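Local coordinates for protein serpin B3 (Homo sapiens, PDB 4ZK3) that is a serpin that probably inhibits papain-like cysteine proteases and, as Pso p27, forms large aggregates linked to psoriasis, at residues Val231-Tyr236 with Ser242-Leu247; Glu268-Gln273 with Leu370-Gln375; His283-Lys288 with Gly385-Pro390; Asn178-Lys183 with Ser380-Gly385. All blocks are in the same frame, centred on the assembly; numbering follows the deposited sequence.

Contact 1: residues Val231-Tyr236 with Ser242-Leu247; sequences VLEIPY and SMIVLL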
# COMPACT_ATOMS: atom_id res chain seq x y z
N VAL A 231 1.46 -20.96 -4.57
CA VAL A 231 0.65 -19.73 -4.80
C VAL A 231 -0.82 -20.02 -4.81
O VAL A 231 -1.26 -20.94 -5.49
CB VAL A 231 1.01 -19.03 -6.13
CG1 VAL A 231 0.28 -17.71 -6.25
CG2 VAL A 231 2.46 -18.70 -6.14
N LEU A 232 -1.61 -19.21 -4.10
CA LEU A 232 -3.04 -19.34 -4.10
C LEU A 232 -3.75 -18.01 -4.32
O LEU A 232 -3.36 -16.99 -3.74
CB LEU A 232 -3.51 -19.95 -2.77
CG LEU A 232 -4.92 -20.48 -2.69
CD1 LEU A 232 -5.02 -21.79 -3.46
CD2 LEU A 232 -5.28 -20.79 -1.27
N GLU A 233 -4.83 -18.03 -5.12
CA GLU A 233 -5.73 -16.89 -5.26
C GLU A 233 -7.00 -17.16 -4.47
O GLU A 233 -7.66 -18.17 -4.67
CB GLU A 233 -6.07 -16.56 -6.73
CG GLU A 233 -7.06 -15.44 -6.91
CD GLU A 233 -7.90 -15.51 -8.14
OE1 GLU A 233 -8.22 -16.63 -8.61
OE2 GLU A 233 -8.31 -14.43 -8.60
N ILE A 234 -7.35 -16.23 -3.60
CA ILE A 234 -8.54 -16.33 -2.78
C ILE A 234 -9.42 -15.15 -3.21
O ILE A 234 -9.16 -14.04 -2.79
CB ILE A 234 -8.25 -16.25 -1.26
CG1 ILE A 234 -7.10 -17.17 -0.87
CG2 ILE A 234 -9.49 -16.59 -0.47
CD1 ILE A 234 -6.61 -17.10 0.57
N PRO A 235 -10.45 -15.40 -4.05
CA PRO A 235 -11.21 -14.23 -4.52
C PRO A 235 -12.12 -13.60 -3.48
O PRO A 235 -12.68 -14.28 -2.62
CB PRO A 235 -12.08 -14.81 -5.63
CG PRO A 235 -11.41 -16.08 -6.06
CD PRO A 235 -10.81 -16.63 -4.79
N TYR A 236 -12.32 -12.29 -3.62
CA TYR A 236 -13.41 -11.63 -2.95
C TYR A 236 -14.68 -11.81 -3.75
O TYR A 236 -14.66 -12.00 -4.95
CB TYR A 236 -13.07 -10.16 -2.67
CG TYR A 236 -11.92 -10.07 -1.68
CD1 TYR A 236 -12.15 -10.25 -0.30
CD2 TYR A 236 -10.64 -9.80 -2.10
CE1 TYR A 236 -11.12 -10.22 0.62
CE2 TYR A 236 -9.57 -9.75 -1.20
CZ TYR A 236 -9.82 -9.97 0.17
OH TYR A 236 -8.81 -9.95 1.07
N SER A 242 -8.92 -9.85 -5.44
CA SER A 242 -8.49 -11.11 -4.84
C SER A 242 -7.35 -10.89 -3.87
O SER A 242 -6.62 -9.93 -3.96
CB SER A 242 -7.98 -12.05 -5.90
OG SER A 242 -8.98 -12.54 -6.71
N MET A 243 -7.15 -11.84 -2.97
CA MET A 243 -5.99 -11.85 -2.10
C MET A 243 -5.16 -12.99 -2.65
O MET A 243 -5.67 -14.10 -2.80
CB MET A 243 -6.32 -12.12 -0.64
CG MET A 243 -5.05 -12.28 0.23
SD MET A 243 -5.25 -12.32 2.02
CE MET A 243 -5.58 -10.62 2.46
N ILE A 244 -3.92 -12.70 -2.96
CA ILE A 244 -2.96 -13.74 -3.46
C ILE A 244 -2.03 -14.04 -2.32
O ILE A 244 -1.55 -13.10 -1.66
CB ILE A 244 -2.11 -13.19 -4.60
CG1 ILE A 244 -2.99 -12.74 -5.73
CG2 ILE A 244 -1.04 -14.20 -5.05
CD1 ILE A 244 -4.00 -13.73 -6.16
N VAL A 245 -1.73 -15.31 -2.09
CA VAL A 245 -0.83 -15.71 -0.99
C VAL A 245 0.29 -16.59 -1.56
O VAL A 245 0.03 -17.45 -2.40
CB VAL A 245 -1.59 -16.50 0.10
CG1 VAL A 245 -0.65 -17.01 1.19
CG2 VAL A 245 -2.69 -15.69 0.74
N LEU A 246 1.51 -16.34 -1.12
CA LEU A 246 2.69 -17.11 -1.48
C LEU A 246 3.29 -17.72 -0.24
O LEU A 246 3.76 -16.99 0.67
CB LEU A 246 3.69 -16.22 -2.20
CG LEU A 246 3.21 -15.68 -3.55
CD1 LEU A 246 2.73 -14.26 -3.40
CD2 LEU A 246 4.30 -15.74 -4.63
N LEU A 247 3.26 -19.06 -0.21
CA LEU A 247 3.63 -19.89 0.93
C LEU A 247 4.89 -20.72 0.64
O LEU A 247 4.83 -21.58 -0.23
CB LEU A 247 2.46 -20.83 1.24
CG LEU A 247 2.67 -21.70 2.48
CD1 LEU A 247 2.80 -20.83 3.74
CD2 LEU A 247 1.55 -22.69 2.59
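Ser242 opens this antiparallel pairing with a side-chain bond: its OG donates to Glu233 OE2 over 2.8 Å, reaching the oxygen from above the carboxylate plane (36° out of it). The extended chain of Glu233 brings its carboxylate beside the serine, which lets the two groups meet on one face of the sheet. Met243 lies on the other face and pairs with Ile234 through both backbone groups. Its N sends an almost straight bond (178°) to Ile234 O, 3.0 Å away, and its O accepts from Ile234 N. The Tyr236 ring leans obliquely on the backbone between Ser242 and Met243. Tyr236 OH lies 3.6 Å from Met243 CE and is buried with no polar partner in the model. Ile244 returns to the face of Glu233; a bent second torsion (chi2 -50°) swings CD1 to 3.6 Å from Glu233 CB, while CG2 reaches Val231 CG1 at 3.9 Å. Val245 forms the next hydrogen-bonded pair, exchanging two bonds of 2.9 Å with Leu232 (N to O each way), and its CG2 touches the CD1 end of Ile234. Leu246 lies beside Val231, both side chains pointing the same way, with CD2 3.8 Å from Val231 CG2. The hairpin thus illustrates how alternation sorts a strand pair into two differently used faces. It belongs to sheet B of the serpin fold: strand 206-224 flanks 229-235, where His220 holds Glu233 OE1, and strand 369-375 flanks 241-248, while Phe363 of strand 361-364 packs against Leu232 and Val245.

Contact 2: residues Glu268-Gln273 with Leu370-Gln375; sequences EWTSLQ and LFFIRQ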
# COMPACT_ATOMS: atom_id res chain seq x y z
N GLU A 268 4.41 -13.32 -13.60
CA GLU A 268 4.32 -14.61 -14.25
C GLU A 268 3.55 -15.60 -13.39
O GLU A 268 2.53 -16.17 -13.80
CB GLU A 268 5.73 -15.11 -14.52
CG GLU A 268 5.82 -16.11 -15.65
CD GLU A 268 7.11 -16.88 -15.62
OE1 GLU A 268 8.17 -16.23 -15.43
OE2 GLU A 268 7.06 -18.13 -15.77
N TRP A 269 4.04 -15.78 -12.17
CA TRP A 269 3.60 -16.81 -11.25
C TRP A 269 2.15 -16.66 -10.77
O TRP A 269 1.51 -17.67 -10.41
CB TRP A 269 4.50 -16.84 -10.02
CG TRP A 269 5.94 -17.20 -10.33
CD1 TRP A 269 6.40 -17.84 -11.45
CD2 TRP A 269 7.08 -16.99 -9.50
NE1 TRP A 269 7.75 -18.01 -11.37
CE2 TRP A 269 8.20 -17.51 -10.18
CE3 TRP A 269 7.28 -16.41 -8.25
CZ2 TRP A 269 9.49 -17.49 -9.65
CZ3 TRP A 269 8.56 -16.36 -7.72
CH2 TRP A 269 9.65 -16.90 -8.41
N THR A 270 1.67 -15.42 -10.72
CA THR A 270 0.40 -15.14 -10.06
C THR A 270 -0.65 -14.75 -11.06
O THR A 270 -1.71 -14.25 -10.68
CB THR A 270 0.50 -14.03 -8.99
OG1 THR A 270 0.67 -12.77 -9.65
CG2 THR A 270 1.63 -14.31 -8.00
N SER A 271 -0.42 -14.98 -12.35
CA SER A 271 -1.49 -14.72 -13.28
C SER A 271 -2.38 -15.97 -13.37
O SER A 271 -1.89 -17.11 -13.27
CB SER A 271 -0.96 -14.38 -14.67
OG SER A 271 -0.28 -15.52 -15.14
N LEU A 272 -3.67 -15.74 -13.59
CA LEU A 272 -4.65 -16.79 -13.95
C LEU A 272 -4.14 -17.73 -15.04
O LEU A 272 -4.16 -18.94 -14.89
CB LEU A 272 -5.96 -16.11 -14.41
CG LEU A 272 -7.07 -15.98 -13.36
CD1 LEU A 272 -6.52 -15.89 -11.95
CD2 LEU A 272 -8.02 -14.81 -13.67
N GLN A 273 -3.68 -17.15 -16.13
CA GLN A 273 -3.01 -17.87 -17.18
C GLN A 273 -2.14 -19.03 -16.67
O GLN A 273 -2.11 -20.09 -17.26
CB GLN A 273 -2.18 -16.83 -17.94
CG GLN A 273 -1.21 -17.31 -18.99
CD GLN A 273 -1.89 -18.10 -20.07
OE1 GLN A 273 -1.53 -19.25 -20.31
NE2 GLN A 273 -2.87 -17.49 -20.73
N LEU A 370 3.89 -14.49 2.26
CA LEU A 370 3.61 -13.21 1.61
C LEU A 370 2.18 -13.12 1.10
O LEU A 370 1.56 -14.12 0.79
CB LEU A 370 4.58 -12.94 0.48
CG LEU A 370 6.05 -13.13 0.85
CD1 LEU A 370 6.90 -13.33 -0.43
CD2 LEU A 370 6.61 -11.99 1.68
N PHE A 371 1.58 -11.94 1.13
CA PHE A 371 0.22 -11.87 0.66
C PHE A 371 0.03 -10.49 0.07
O PHE A 371 0.75 -9.51 0.44
CB PHE A 371 -0.77 -12.22 1.78
CG PHE A 371 -0.76 -11.23 2.93
CD1 PHE A 371 0.21 -11.31 3.94
CD2 PHE A 371 -1.70 -10.21 3.02
CE1 PHE A 371 0.27 -10.39 4.99
CE2 PHE A 371 -1.63 -9.26 4.07
CZ PHE A 371 -0.62 -9.35 5.04
N PHE A 372 -0.96 -10.38 -0.80
CA PHE A 372 -1.33 -9.07 -1.33
C PHE A 372 -2.75 -9.07 -1.82
O PHE A 372 -3.33 -10.14 -2.07
CB PHE A 372 -0.34 -8.58 -2.39
CG PHE A 372 -0.28 -9.41 -3.63
CD1 PHE A 372 -1.13 -9.15 -4.69
CD2 PHE A 372 0.69 -10.41 -3.77
CE1 PHE A 372 -1.02 -9.89 -5.86
CE2 PHE A 372 0.79 -11.17 -4.92
CZ PHE A 372 -0.04 -10.89 -6.00
N ILE A 373 -3.30 -7.85 -1.90
CA ILE A 373 -4.64 -7.63 -2.37
C ILE A 373 -4.53 -6.91 -3.71
O ILE A 373 -3.96 -5.82 -3.81
CB ILE A 373 -5.50 -6.86 -1.37
CG1 ILE A 373 -5.70 -7.69 -0.08
CG2 ILE A 373 -6.85 -6.49 -1.98
CD1 ILE A 373 -6.19 -6.87 1.09
N ARG A 374 -5.14 -7.51 -4.72
CA ARG A 374 -5.07 -7.08 -6.09
C ARG A 374 -6.45 -6.73 -6.63
O ARG A 374 -7.41 -7.48 -6.44
CB ARG A 374 -4.51 -8.23 -6.92
CG ARG A 374 -4.29 -7.91 -8.40
CD ARG A 374 -3.68 -9.14 -9.12
NE ARG A 374 -4.66 -10.24 -9.23
CZ ARG A 374 -4.36 -11.53 -9.45
NH1 ARG A 374 -3.10 -11.95 -9.62
NH2 ARG A 374 -5.35 -12.42 -9.53
N GLN A 375 -6.51 -5.64 -7.40
CA GLN A 375 -7.71 -5.29 -8.21
C GLN A 375 -7.55 -6.01 -9.56
O GLN A 375 -6.58 -5.81 -10.30
CB GLN A 375 -7.94 -3.81 -8.27
CG GLN A 375 -8.31 -3.21 -9.61
CD GLN A 375 -9.73 -2.84 -9.72
OE1 GLN A 375 -10.27 -2.13 -8.89
NE2 GLN A 375 -10.34 -3.28 -10.79
O HOH W 1 -0.90 -10.50 -9.73
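Thr270 and Arg374 bring the two backbones no nearer than 10.5 Å between their CA atoms, Thr270 being the first residue to leave helical angles after helix 263-269 and Arg374 lying in strand 369-375, a gap that a long side chain from the strand crosses to reach the backbone of Thr270. The arginine chain leaves the strand extended and then bends at chi3 (69°), which turns the guanidinium edge to the end of the helix. NH1 of Arg374 donates to Thr270 O at 2.9 Å. The oxygen lies close to the guanidinium plane, but the bond is not straight (146°) and the donor is tilted from the carbonyl plane. A water completes a second, indirect link: it accepts from Arg374 NH1 at 2.6 Å and donates to Thr270 OG1 at 2.8 Å. The same OG1 is also hydrogen-bonded to Leu266 O one turn back in the helix, so the hydroxyl has two partners, Leu266 O and the water. The remaining contacts are looser. Phe372, coming from the opposite direction, presents its CZ at the ring edge 4.2 Å from Thr270 OG1, and Leu272 CD1 lies obliquely beside the guanidinium, 4.4 Å from Arg374 NH2. Asn376 OD1 takes a hydrogen bond from Arg374 NE, holding the guanidinium where it joins the side chain. Chemically, this is a charged group closing a helix C terminus: a positive charge beside the carbonyls there would probably interact favourably with the helix dipole, and a direct bond plus a water bridge to one residue probably limits rotation of the guanidinium.

Contact 3: residues His283-Lys288 with Gly385-Pro390; sequences HLPRFK and GRFSSP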
# COMPACT_ATOMS: atom_id res chain seq x y z
N HIS A 283 -5.76 -23.76 5.04
CA HIS A 283 -5.72 -23.30 6.43
C HIS A 283 -5.09 -21.91 6.39
O HIS A 283 -3.90 -21.74 5.97
CB HIS A 283 -4.91 -24.26 7.32
CG HIS A 283 -5.51 -25.65 7.48
ND1 HIS A 283 -4.95 -26.59 8.32
CD2 HIS A 283 -6.61 -26.24 6.95
CE1 HIS A 283 -5.65 -27.71 8.28
NE2 HIS A 283 -6.66 -27.53 7.45
N LEU A 284 -5.88 -20.92 6.80
CA LEU A 284 -5.46 -19.51 6.84
C LEU A 284 -5.78 -18.92 8.20
O LEU A 284 -6.90 -19.06 8.66
CB LEU A 284 -6.26 -18.75 5.74
CG LEU A 284 -5.84 -17.30 5.45
CD1 LEU A 284 -4.50 -17.23 4.74
CD2 LEU A 284 -6.89 -16.56 4.64
N PRO A 285 -4.82 -18.30 8.85
CA PRO A 285 -5.08 -17.76 10.19
C PRO A 285 -5.92 -16.46 10.17
O PRO A 285 -5.93 -15.71 9.19
CB PRO A 285 -3.69 -17.52 10.74
CG PRO A 285 -2.86 -17.26 9.50
CD PRO A 285 -3.44 -18.12 8.43
N ARG A 286 -6.67 -16.24 11.25
CA ARG A 286 -7.24 -14.94 11.54
C ARG A 286 -6.04 -14.17 11.94
O ARG A 286 -5.22 -14.69 12.71
CB ARG A 286 -8.17 -15.00 12.76
CG ARG A 286 -9.44 -15.78 12.53
CD ARG A 286 -10.39 -15.81 13.76
NE ARG A 286 -10.51 -14.52 14.42
CZ ARG A 286 -11.51 -13.65 14.30
NH1 ARG A 286 -12.60 -13.89 13.58
NH2 ARG A 286 -11.41 -12.51 14.94
N PHE A 287 -5.86 -12.99 11.37
CA PHE A 287 -4.71 -12.18 11.74
C PHE A 287 -4.97 -10.69 11.54
O PHE A 287 -5.86 -10.29 10.76
CB PHE A 287 -3.41 -12.61 11.01
CG PHE A 287 -3.39 -12.36 9.49
CD1 PHE A 287 -2.90 -11.16 8.97
CD2 PHE A 287 -3.72 -13.33 8.63
CE1 PHE A 287 -2.78 -10.98 7.59
CE2 PHE A 287 -3.65 -13.17 7.27
CZ PHE A 287 -3.19 -11.98 6.73
N LYS A 288 -4.15 -9.89 12.19
CA LYS A 288 -4.22 -8.45 12.11
C LYS A 288 -2.83 -7.91 12.05
O LYS A 288 -1.99 -8.28 12.87
CB LYS A 288 -4.91 -7.94 13.37
CG LYS A 288 -4.98 -6.42 13.52
CD LYS A 288 -5.72 -6.01 14.78
CE LYS A 288 -7.20 -6.28 14.62
NZ LYS A 288 -7.93 -5.90 15.86
N GLY A 385 2.14 -7.37 1.78
CA GLY A 385 2.57 -7.68 3.12
C GLY A 385 3.27 -8.98 3.33
O GLY A 385 3.28 -9.87 2.46
N ARG A 386 3.90 -9.06 4.50
CA ARG A 386 4.51 -10.30 4.97
C ARG A 386 4.03 -10.54 6.39
O ARG A 386 4.08 -9.62 7.25
CB ARG A 386 6.03 -10.20 5.02
CG ARG A 386 6.63 -11.42 5.75
CD ARG A 386 8.11 -11.35 5.83
NE ARG A 386 8.54 -10.44 6.83
CZ ARG A 386 9.74 -9.83 6.87
NH1 ARG A 386 10.65 -9.96 5.93
NH2 ARG A 386 10.01 -9.05 7.91
N PHE A 387 3.48 -11.72 6.59
CA PHE A 387 3.08 -12.18 7.93
C PHE A 387 4.09 -13.18 8.47
O PHE A 387 4.13 -14.30 8.00
CB PHE A 387 1.75 -12.90 7.85
CG PHE A 387 1.15 -13.19 9.21
CD1 PHE A 387 0.70 -12.15 10.01
CD2 PHE A 387 1.06 -14.51 9.68
CE1 PHE A 387 0.14 -12.42 11.25
CE2 PHE A 387 0.48 -14.78 10.91
CZ PHE A 387 0.03 -13.72 11.70
N SER A 388 4.91 -12.75 9.43
CA SER A 388 5.97 -13.54 10.01
C SER A 388 5.60 -14.12 11.36
O SER A 388 6.13 -15.16 11.75
CB SER A 388 7.20 -12.65 10.20
OG SER A 388 7.66 -12.19 8.93
N SER A 389 4.78 -13.40 12.12
CA SER A 389 4.32 -13.86 13.43
C SER A 389 3.08 -13.17 13.92
O SER A 389 2.99 -11.96 13.78
CB SER A 389 5.39 -13.60 14.49
OG SER A 389 4.92 -14.03 15.77
N PRO A 390 2.18 -13.91 14.59
CA PRO A 390 1.24 -13.16 15.42
C PRO A 390 1.96 -12.50 16.59
O PRO A 390 3.13 -12.74 16.89
CB PRO A 390 0.25 -14.21 15.92
CG PRO A 390 0.98 -15.49 15.85
CD PRO A 390 2.12 -15.35 14.86
OXT PRO A 390 1.38 -11.65 17.26
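Phe287 and Phe387 carry nearly all of this contact, and its interactions are best read by kind. The aromatic component is a meeting of two rings at an oblique angle, with centroids 4.7 Å apart and planes inclined at 35°, their side chains running antiparallel past one another. Phe287 CG sits 3.9 Å above the plane of the Phe387 ring, displaced toward the rim. The first torsion of Phe287 (chi1 68°) places CG between backbone N and carbonyl carbon, and CB, CG and CD1 all lie against the Phe387 ring. Aliphatic carbons add to the ring contact. Phe287 CB comes to 3.6 Å from Phe387 CE1, the tightest touch here, and lies almost as near to CZ. Pro285 CG adds a looser contact at 4.4 Å from Phe387 CE2, reaching the ring obliquely and on the side of the strand that also bears Phe287. Polar groups join the segments to other parts of the chain and not to each other: Arg286 turns away to a salt bridge with Glu338, Arg386 pairs with Glu258, and Lys208 binds the carboxylate oxygen O of Pro390 at the chain's end. The case illustrates how two strands can be joined almost wholly through one pair of phenylalanines, with a proline beside them. Around it lies a larger aromatic cluster, since Phe371 of strand 369-375 meets Phe287 edge-to-face, Phe200 of strand 196-201 does the same to Phe387, and the ring of Phe369 also meets that of Phe387. Strand 276-294 further packs Phe287 on Val336 of strand 325-336 and Pro285 on Ile210 of strand 206-224.

Contact 4: residues Asn178-Lys183 with Ser380-Gly385; sequences NAIYFK and SILFYG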
# COMPACT_ATOMS: atom_id res chain seq x y z
N ASN A 178 -2.90 10.94 0.97
CA ASN A 178 -3.68 9.90 0.34
C ASN A 178 -4.22 8.91 1.37
O ASN A 178 -3.49 8.47 2.25
CB ASN A 178 -2.83 9.06 -0.64
CG ASN A 178 -3.62 7.94 -1.24
OD1 ASN A 178 -4.35 8.15 -2.24
ND2 ASN A 178 -3.58 6.80 -0.63
N ALA A 179 -5.51 8.57 1.29
CA ALA A 179 -6.08 7.47 2.07
C ALA A 179 -6.78 6.47 1.17
O ALA A 179 -7.50 6.85 0.24
CB ALA A 179 -7.08 7.99 3.10
N ILE A 180 -6.58 5.20 1.48
CA ILE A 180 -7.17 4.08 0.74
C ILE A 180 -7.80 3.09 1.73
O ILE A 180 -7.26 2.87 2.86
CB ILE A 180 -6.10 3.37 -0.13
CG1 ILE A 180 -6.72 2.25 -0.95
CG2 ILE A 180 -4.97 2.74 0.74
CD1 ILE A 180 -5.77 1.60 -1.98
N TYR A 181 -8.98 2.55 1.36
CA TYR A 181 -9.77 1.72 2.25
C TYR A 181 -10.49 0.63 1.46
O TYR A 181 -11.07 0.90 0.40
CB TYR A 181 -10.80 2.55 3.04
CG TYR A 181 -11.66 1.67 3.90
CD1 TYR A 181 -11.20 1.26 5.13
CD2 TYR A 181 -12.94 1.20 3.46
CE1 TYR A 181 -11.94 0.43 5.94
CE2 TYR A 181 -13.68 0.34 4.28
CZ TYR A 181 -13.19 -0.03 5.52
OH TYR A 181 -13.88 -0.88 6.39
N PHE A 182 -10.40 -0.60 1.95
CA PHE A 182 -11.01 -1.75 1.33
C PHE A 182 -11.66 -2.61 2.43
O PHE A 182 -11.03 -2.88 3.45
CB PHE A 182 -9.96 -2.57 0.63
CG PHE A 182 -10.46 -3.91 0.22
CD1 PHE A 182 -11.44 -4.02 -0.77
CD2 PHE A 182 -10.00 -5.06 0.85
CE1 PHE A 182 -11.93 -5.29 -1.14
CE2 PHE A 182 -10.46 -6.29 0.49
CZ PHE A 182 -11.42 -6.42 -0.51
N LYS A 183 -12.91 -3.02 2.26
CA LYS A 183 -13.46 -4.08 3.08
C LYS A 183 -14.29 -4.98 2.20
O LYS A 183 -15.11 -4.51 1.48
CB LYS A 183 -14.32 -3.55 4.22
CG LYS A 183 -14.75 -4.64 5.23
CD LYS A 183 -15.72 -4.08 6.29
CE LYS A 183 -16.34 -5.19 7.12
NZ LYS A 183 -16.44 -4.73 8.54
N SER A 380 -3.74 -4.24 -10.43
CA SER A 380 -3.04 -3.34 -9.54
C SER A 380 -2.94 -3.94 -8.15
O SER A 380 -3.94 -4.41 -7.60
CB SER A 380 -3.78 -2.03 -9.46
OG SER A 380 -3.80 -1.48 -10.75
N ILE A 381 -1.75 -3.88 -7.56
CA ILE A 381 -1.57 -4.37 -6.19
C ILE A 381 -1.78 -3.20 -5.27
O ILE A 381 -0.99 -2.23 -5.26
CB ILE A 381 -0.23 -5.07 -6.04
CG1 ILE A 381 -0.16 -6.25 -7.06
CG2 ILE A 381 -0.10 -5.61 -4.61
CD1 ILE A 381 1.16 -7.02 -6.99
N LEU A 382 -2.89 -3.24 -4.56
CA LEU A 382 -3.30 -2.15 -3.66
C LEU A 382 -2.59 -2.20 -2.30
O LEU A 382 -2.35 -1.14 -1.69
CB LEU A 382 -4.81 -2.21 -3.44
CG LEU A 382 -5.66 -2.12 -4.73
CD1 LEU A 382 -7.12 -2.34 -4.45
CD2 LEU A 382 -5.47 -0.90 -5.56
N PHE A 383 -2.33 -3.43 -1.83
CA PHE A 383 -1.76 -3.66 -0.52
C PHE A 383 -0.87 -4.88 -0.63
O PHE A 383 -1.20 -5.84 -1.37
CB PHE A 383 -2.81 -3.98 0.58
CG PHE A 383 -3.89 -2.91 0.80
CD1 PHE A 383 -3.71 -1.85 1.69
CD2 PHE A 383 -5.11 -3.02 0.10
CE1 PHE A 383 -4.75 -0.93 1.90
CE2 PHE A 383 -6.12 -2.08 0.25
CZ PHE A 383 -5.95 -1.03 1.16
N TYR A 384 0.24 -4.86 0.13
CA TYR A 384 1.24 -5.93 0.08
C TYR A 384 1.84 -6.13 1.45
O TYR A 384 2.04 -5.17 2.18
CB TYR A 384 2.37 -5.59 -0.94
CG TYR A 384 3.33 -6.71 -1.22
CD1 TYR A 384 4.45 -6.90 -0.44
CD2 TYR A 384 3.09 -7.61 -2.27
CE1 TYR A 384 5.33 -7.92 -0.73
CE2 TYR A 384 3.95 -8.66 -2.53
CZ TYR A 384 5.04 -8.83 -1.73
OH TYR A 384 5.94 -9.84 -2.00
N GLY A 385 2.14 -7.37 1.78
CA GLY A 385 2.57 -7.68 3.12
C GLY A 385 3.27 -8.98 3.33
O GLY A 385 3.28 -9.87 2.46
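Leu382 O accepts a hydrogen bond from Ser30 OG, and Ile180 packs on both partners, Ser30 and Leu382. Across the contact CD1 of Ile180 approaches Leu382 CB at 4.2 Å, the two side chains roughly perpendicular to each other. Leu382 can join Phe383 in facing strand 174-185 because its own strand bulges here: both residues lie opposite Ile373 in a classic beta bulge, and Leu382 carries the helical backbone angle that goes with it (psi -34°). Phe383 is the larger partner. It comes from the direction opposite to Ile180, and the far end of its ring fits between Ile180 and Phe182, alternate residues of one strand. On one flank Phe383 CE1 is 3.9 Å from Ile180 CG2, while Phe383 CZ lies 4.0 Å from Ile180 CG1. On the other, Phe383 CE2 is 3.9 Å from Phe182 CB; the Phe182 ring itself leads away, to meet Tyr236 edge-to-face. All of the contact across the segments is apolar, and the strand axes pass 9.0 Å apart at -85°, so this is a worked case of orthogonal sheet packing, with one bulky residue set into the spacing of the other strand. Strand 174-185 is flanked by strand 99-110 and by strand 340-351, whose Ala343 touches Phe383 and Ala345 touches Ile180, a position consistent with an inserted reactive-centre loop as in cleaved serpins. Behind strand 380-387, helix 4-19 covers Ile381 and Tyr384.

From the N terminus, strand 174-185 comes first and waits about two hundred residues for its partner near the C terminus, so contact 4 spans the widest loop and encloses contacts 1 and 2. Contact 1 closes early as a local hairpin. Contact 2 then opens at the end of helix 263-269 and contact 3 at 283-288; they cross, as do contacts 3 and 4, which share Gly385. The late strands 369-375 and 380-387 extend the sheet from the hairpin's second strand, through probable backbone hydrogen bonds from Ile244 N to Phe372 O and from Gly385 N to Phe371 O. Together the contacts tie that sheet to a helix end, to strand 276-294 and to strand 174-185, almost perpendicular to strand 380-387.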